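PDB 6U1R: SxtG from Microseira wollei, which probably transfers an amidino group to an intermediate of saxitoxin biosynthesis through a cysteine-bound amidino intermediate. Local coordinates for residues I86-K91 against F356-P361; L140-E145 against D248-H253. All coordinates share one frame; numbering follows the deposited sequence.

Contact 1 and contact 2 lie on opposite sides of the centre of the chain. Their own centres are about 32 Å apart, and their nearest atoms about 16 Å. They share no helix or strand. Contact 1 sets helix 83-102 against the loop that follows strand 350-354. It is partly buried, with V88 near the surface and A89 and Y359 inside, and it mixes methyl groups with a serine and a carbonyl. It also comes near the predicted active-site cysteine. Contact 2 is buried and brings together a hairpin of one sheet and the residue leading into a strand of another. It is almost purely apolar and lies away from the predicted catalytic residues.

Contact 1: I86-K91 against F356-P361; sequences IAVAHK and FESYYP
A89 and S358 are the residues whose CA atoms come nearest here, with CA of A89 4.8 Å from CA of S358. A89 offers only a methyl at this point. The contact sets one side of helix 83-102 against the turn that follows strand 350-354.

The apolar contacts centre on S358, seated against A89 and V88. CB of S358 lies 3.9 Å from CA of A89 and 4.3 Å from CB of A89. On the V88 side, CG2 of V88 is 4.0 Å from CB of S358. This branch stands between the backbone N and the carbonyl carbon (chi1 -62° for CG1). The ring of Y359 is more distant. CB of A89 meets it obliquely, 4.5 Å from CD1 of Y359.

Across the two segments, O and OG of S358 meet methyl groups. CB of A89 sits 3.5 Å from O of S358. OG of S358 lies 3.8 Å from CG2 of V88. These are van der Waals contacts. S358 N hydrogen-bonds to the side-chain OE1 of E92, three residues after A89.

Two aromatic contacts within 356-361 back the turn. CB of Y359 lies over one face of the F356 ring, 3.5 Å above its plane. CZ of F356 in turn lies over one face of the Y359 ring, toward its rim. Y359 OH hydrogen-bonds to A133 O, which anchors the far end of that ring.

The side chain of Y359 comes about 6 Å from that of C368, the predicted amidino-cysteine. In the pentein alpha/beta-propeller fold of amidinotransferases, the contact thus joins helix 83-102 to a turn close to the probable active site. Between the two segments the fit rests on van der Waals packing. E92 of the same helix adds a polar bond to the turn.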
loop_
_atom_site.group_PDB
_atom_site.type_symbol
_atom_site.label_atom_id
_atom_site.label_comp_id
_atom_site.label_asym_id
_atom_site.label_seq_id
_atom_site.Cartn_x
_atom_site.Cartn_y
_atom_site.Cartn_z
ATOM N N ILE A 86 5.949 -5.920 30.239
ATOM C CA ILE A 86 6.810 -5.189 29.318
ATOM C C ILE A 86 8.238 -5.122 29.862
ATOM O O ILE A 86 9.214 -5.309 29.119
ATOM C CB ILE A 86 6.215 -3.795 29.058
ATOM C CG1 ILE A 86 4.923 -3.956 28.248
ATOM C CG2 ILE A 86 7.218 -2.896 28.338
ATOM C CD1 ILE A 86 4.092 -2.684 28.093
ATOM N N ALA A 87 8.382 -4.877 31.166
ATOM C CA ALA A 87 9.712 -4.710 31.748
ATOM C C ALA A 87 10.532 -5.995 31.650
ATOM O O ALA A 87 11.705 -5.966 31.252
ATOM C CB ALA A 87 9.592 -4.243 33.194
ATOM N N VAL A 88 9.931 -7.142 31.988
ATOM C CA VAL A 88 10.680 -8.398 31.929
ATOM C C VAL A 88 11.025 -8.746 30.486
ATOM O O VAL A 88 12.126 -9.237 30.200
ATOM C CB VAL A 88 9.910 -9.549 32.621
ATOM C CG1 VAL A 88 9.704 -9.252 34.087
ATOM C CG2 VAL A 88 8.580 -9.816 31.962
ATOM N N ALA A 89 10.102 -8.500 29.553
ATOM C CA ALA A 89 10.391 -8.782 28.155
ATOM C C ALA A 89 11.474 -7.858 27.621
ATOM O O ALA A 89 12.289 -8.271 26.791
ATOM C CB ALA A 89 9.127 -8.654 27.295
ATOM N N HIS A 90 11.498 -6.600 28.072
ATOM C CA HIS A 90 12.535 -5.692 27.602
ATOM C C HIS A 90 13.906 -6.184 28.045
ATOM O O HIS A 90 14.877 -6.077 27.289
ATOM C CB HIS A 90 12.249 -4.269 28.110
ATOM C CG HIS A 90 13.010 -3.198 27.395
ATOM N ND1 HIS A 90 13.323 -3.270 26.054
ATOM C CD2 HIS A 90 13.527 -2.026 27.836
ATOM C CE1 HIS A 90 13.991 -2.188 25.698
ATOM N NE2 HIS A 90 14.134 -1.417 26.763
ATOM N N LYS A 91 13.984 -6.796 29.237
ATOM C CA LYS A 91 15.255 -7.335 29.717
ATOM C C LYS A 91 15.743 -8.493 28.845
ATOM O O LYS A 91 16.927 -8.551 28.480
ATOM C CB LYS A 91 15.125 -7.780 31.173
ATOM C CG LYS A 91 16.440 -8.317 31.765
ATOM C CD LYS A 91 16.277 -8.962 33.141
ATOM C CE LYS A 91 17.636 -9.476 33.652
ATOM N NZ LYS A 91 17.540 -10.321 34.878
ATOM N N PHE A 356 13.949 -16.251 26.540
ATOM C CA PHE A 356 13.072 -15.408 25.733
ATOM C C PHE A 356 11.590 -15.720 25.920
ATOM O O PHE A 356 10.761 -15.174 25.186
ATOM C CB PHE A 356 13.458 -15.540 24.251
ATOM C CG PHE A 356 13.231 -14.276 23.436
ATOM C CD1 PHE A 356 13.851 -13.091 23.784
ATOM C CD2 PHE A 356 12.411 -14.281 22.317
ATOM C CE1 PHE A 356 13.669 -11.932 23.033
ATOM C CE2 PHE A 356 12.222 -13.132 21.560
ATOM C CZ PHE A 356 12.853 -11.948 21.932
ATOM N N GLU A 357 11.225 -16.570 26.894
ATOM C CA GLU A 357 9.804 -16.868 27.088
ATOM C C GLU A 357 8.990 -15.657 27.526
ATOM O O GLU A 357 7.764 -15.663 27.341
ATOM C CB GLU A 357 9.594 -17.983 28.109
ATOM C CG GLU A 357 10.091 -19.318 27.626
ATOM C CD GLU A 357 9.501 -20.474 28.398
ATOM O OE1 GLU A 357 9.199 -20.312 29.612
ATOM O OE2 GLU A 357 9.331 -21.546 27.776
ATOM N N SER A 358 9.636 -14.617 28.083
ATOM C CA SER A 358 8.920 -13.394 28.445
ATOM C C SER A 358 8.423 -12.638 27.229
ATOM O O SER A 358 7.579 -11.749 27.376
ATOM C CB SER A 358 9.805 -12.450 29.264
ATOM O OG SER A 358 10.088 -13.018 30.537
ATOM N N TYR A 359 8.947 -12.947 26.049
ATOM C CA TYR A 359 8.469 -12.347 24.815
ATOM C C TYR A 359 7.213 -13.024 24.289
ATOM O O TYR A 359 6.441 -12.391 23.563
ATOM C CB TYR A 359 9.578 -12.408 23.763
ATOM C CG TYR A 359 9.614 -11.219 22.820
ATOM C CD1 TYR A 359 10.276 -10.043 23.176
ATOM C CD2 TYR A 359 9.028 -11.284 21.557
ATOM C CE1 TYR A 359 10.333 -8.953 22.316
ATOM C CE2 TYR A 359 9.078 -10.191 20.691
ATOM C CZ TYR A 359 9.723 -9.034 21.074
ATOM O OH TYR A 359 9.788 -7.958 20.219
ATOM N N TYR A 360 6.976 -14.286 24.658
ATOM C CA TYR A 360 5.871 -15.037 24.067
ATOM C C TYR A 360 4.505 -14.371 24.239
ATOM O O TYR A 360 3.674 -14.502 23.323
ATOM C CB TYR A 360 5.824 -16.449 24.659
ATOM C CG TYR A 360 6.994 -17.366 24.333
ATOM C CD1 TYR A 360 8.026 -16.984 23.483
ATOM C CD2 TYR A 360 7.049 -18.634 24.887
ATOM C CE1 TYR A 360 9.080 -17.847 23.211
ATOM C CE2 TYR A 360 8.083 -19.492 24.620
ATOM C CZ TYR A 360 9.093 -19.098 23.778
ATOM O OH TYR A 360 10.131 -19.945 23.502
ATOM N N PRO A 361 4.190 -13.706 25.359
ATOM C CA PRO A 361 2.864 -13.061 25.469
ATOM C C PRO A 361 2.668 -11.943 24.469
ATOM O O PRO A 361 1.526 -11.515 24.251
ATOM C CB PRO A 361 2.833 -12.522 26.907
ATOM C CG PRO A 361 3.968 -13.146 27.619
ATOM C CD PRO A 361 4.973 -13.566 26.597
#

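Contact 2: L140-E145 against D248-H253; sequences LVIGNE and DEYRIH
I142 lays its CG2 methyl over one face of the Y250 ring, toward the hydroxyl end. CG2 of I142 is 3.3 Å from CZ of Y250 and 3.4 Å from CE2 of Y250. The OH of Y250 is as near, 3.4 Å from CG2 of I142. The methyl-to-ring approach is short and the packing tight. The branch reaches the ring because CG2 stands anti to the backbone N of I142, while CG1 turns beside it (chi1 -54°).

I142 begins a type II' turn that ends at E145 and joins strands 139-142 and 145-148 as a beta hairpin. Paired backbone bonds close it, I142 N to E145 O at 2.9 Å and E145 N to I142 O at 3.1 Å. G143 takes the positive phi of 68° that this turn needs, and its N is 4.2 Å from OH of Y250.

Y250 stands just before strand 251-255. Its carbonyl is bonded by NE2 of Q243, and Y31 touches its side chain. R221 of strand 219-222 touches I142. Within the pentein fold, the methyl on the ring is one of the contacts between this hairpin and the other sheet, and it is apolar in character.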
loop_
_atom_site.group_PDB
_atom_site.type_symbol
_atom_site.label_atom_id
_atom_site.label_comp_id
_atom_site.label_asym_id
_atom_site.label_seq_id
_atom_site.Cartn_x
_atom_site.Cartn_y
_atom_site.Cartn_z
ATOM N N LEU A 140 7.466 -7.903 4.347
ATOM C CA LEU A 140 8.274 -8.905 3.672
ATOM C C LEU A 140 9.506 -8.237 3.091
ATOM O O LEU A 140 9.407 -7.146 2.514
ATOM C CB LEU A 140 7.523 -9.554 2.521
ATOM C CG LEU A 140 6.415 -10.541 2.765
ATOM C CD1 LEU A 140 5.664 -10.718 1.414
ATOM C CD2 LEU A 140 7.020 -11.844 3.248
ATOM N N VAL A 141 10.656 -8.887 3.224
ATOM C CA VAL A 141 11.869 -8.462 2.534
ATOM C C VAL A 141 12.117 -9.452 1.411
ATOM O O VAL A 141 12.374 -10.637 1.671
ATOM C CB VAL A 141 13.088 -8.387 3.467
ATOM C CG1 VAL A 141 14.283 -7.839 2.683
ATOM C CG2 VAL A 141 12.805 -7.522 4.653
ATOM N N ILE A 142 12.053 -8.971 0.168
ATOM C CA ILE A 142 12.248 -9.795 -1.023
ATOM C C ILE A 142 13.405 -9.168 -1.797
ATOM O O ILE A 142 13.211 -8.211 -2.559
ATOM C CB ILE A 142 10.996 -9.887 -1.904
ATOM C CG1 ILE A 142 9.770 -10.364 -1.110
ATOM C CG2 ILE A 142 11.256 -10.839 -3.094
ATOM C CD1 ILE A 142 9.929 -11.737 -0.461
ATOM N N GLY A 143 14.611 -9.687 -1.608
ATOM C CA GLY A 143 15.750 -9.119 -2.314
ATOM C C GLY A 143 16.043 -7.715 -1.810
ATOM O O GLY A 143 16.340 -7.536 -0.628
ATOM N N ASN A 144 15.941 -6.706 -2.673
ATOM C CA ASN A 144 16.182 -5.329 -2.277
ATOM C C ASN A 144 14.889 -4.555 -2.014
ATOM O O ASN A 144 14.941 -3.329 -1.875
ATOM C CB ASN A 144 17.016 -4.596 -3.340
ATOM C CG ASN A 144 16.284 -4.447 -4.664
ATOM O OD1 ASN A 144 15.139 -4.875 -4.809
ATOM N ND2 ASN A 144 16.939 -3.816 -5.637
ATOM N N GLU A 145 13.754 -5.246 -1.897
ATOM C CA GLU A 145 12.444 -4.620 -1.741
ATOM C C GLU A 145 11.838 -4.939 -0.381
ATOM O O GLU A 145 11.825 -6.110 0.038
ATOM C CB GLU A 145 11.498 -5.100 -2.842
ATOM C CG GLU A 145 10.104 -4.492 -2.789
ATOM C CD GLU A 145 9.182 -5.026 -3.867
ATOM O OE1 GLU A 145 9.495 -6.075 -4.464
ATOM O OE2 GLU A 145 8.133 -4.399 -4.121
ATOM N N ASP A 248 7.649 -12.218 -11.852
ATOM C CA ASP A 248 8.781 -12.239 -12.780
ATOM C C ASP A 248 9.898 -13.157 -12.300
ATOM O O ASP A 248 10.627 -13.731 -13.124
ATOM C CB ASP A 248 9.341 -10.823 -12.976
ATOM C CG ASP A 248 8.406 -9.914 -13.766
ATOM O OD1 ASP A 248 7.519 -10.427 -14.471
ATOM O OD2 ASP A 248 8.571 -8.679 -13.677
ATOM N N GLU A 249 10.070 -13.305 -10.983
ATOM C CA GLU A 249 11.247 -13.989 -10.461
ATOM C C GLU A 249 10.955 -15.062 -9.422
ATOM O O GLU A 249 11.850 -15.870 -9.153
ATOM C CB GLU A 249 12.234 -12.985 -9.834
ATOM C CG GLU A 249 12.652 -11.799 -10.721
ATOM C CD GLU A 249 13.483 -12.198 -11.935
ATOM O OE1 GLU A 249 13.934 -13.358 -12.027
ATOM O OE2 GLU A 249 13.676 -11.334 -12.817
ATOM N N TYR A 250 9.749 -15.116 -8.845
ATOM C CA TYR A 250 9.477 -15.955 -7.685
ATOM C C TYR A 250 8.272 -16.854 -7.927
ATOM O O TYR A 250 7.354 -16.523 -8.684
ATOM C CB TYR A 250 9.219 -15.102 -6.424
ATOM C CG TYR A 250 10.416 -14.305 -6.023
ATOM C CD1 TYR A 250 11.361 -14.833 -5.161
ATOM C CD2 TYR A 250 10.635 -13.033 -6.539
ATOM C CE1 TYR A 250 12.487 -14.110 -4.795
ATOM C CE2 TYR A 250 11.747 -12.297 -6.176
ATOM C CZ TYR A 250 12.678 -12.853 -5.309
ATOM O OH TYR A 250 13.786 -12.128 -4.951
ATOM N N ARG A 251 8.291 -17.995 -7.256
ATOM C CA ARG A 251 7.191 -18.944 -7.245
ATOM C C ARG A 251 6.765 -19.146 -5.801
ATOM O O ARG A 251 7.609 -19.443 -4.949
ATOM C CB ARG A 251 7.617 -20.285 -7.852
ATOM C CG ARG A 251 8.201 -20.182 -9.256
ATOM C CD ARG A 251 8.920 -21.472 -9.654
ATOM N NE ARG A 251 10.208 -21.664 -8.964
ATOM C CZ ARG A 251 11.416 -21.549 -9.529
ATOM N NH1 ARG A 251 11.549 -21.228 -10.813
ATOM N NH2 ARG A 251 12.514 -21.769 -8.807
ATOM N N ILE A 252 5.466 -19.008 -5.532
ATOM C CA ILE A 252 4.914 -19.195 -4.191
ATOM C C ILE A 252 4.164 -20.517 -4.122
ATOM O O ILE A 252 3.250 -20.767 -4.921
ATOM C CB ILE A 252 3.985 -18.036 -3.803
ATOM C CG1 ILE A 252 4.721 -16.707 -3.994
ATOM C CG2 ILE A 252 3.475 -18.240 -2.362
ATOM C CD1 ILE A 252 3.991 -15.514 -3.437
ATOM N N HIS A 253 4.525 -21.338 -3.136
ATOM C CA HIS A 253 3.949 -22.658 -2.914
ATOM C C HIS A 253 3.139 -22.607 -1.630
ATOM O O HIS A 253 3.621 -22.086 -0.627
ATOM C CB HIS A 253 5.047 -23.707 -2.785
ATOM C CG HIS A 253 6.013 -23.694 -3.924
ATOM N ND1 HIS A 253 5.829 -24.448 -5.065
ATOM C CD2 HIS A 253 7.153 -22.990 -4.112
ATOM C CE1 HIS A 253 6.830 -24.219 -5.900
ATOM N NE2 HIS A 253 7.646 -23.336 -5.347
#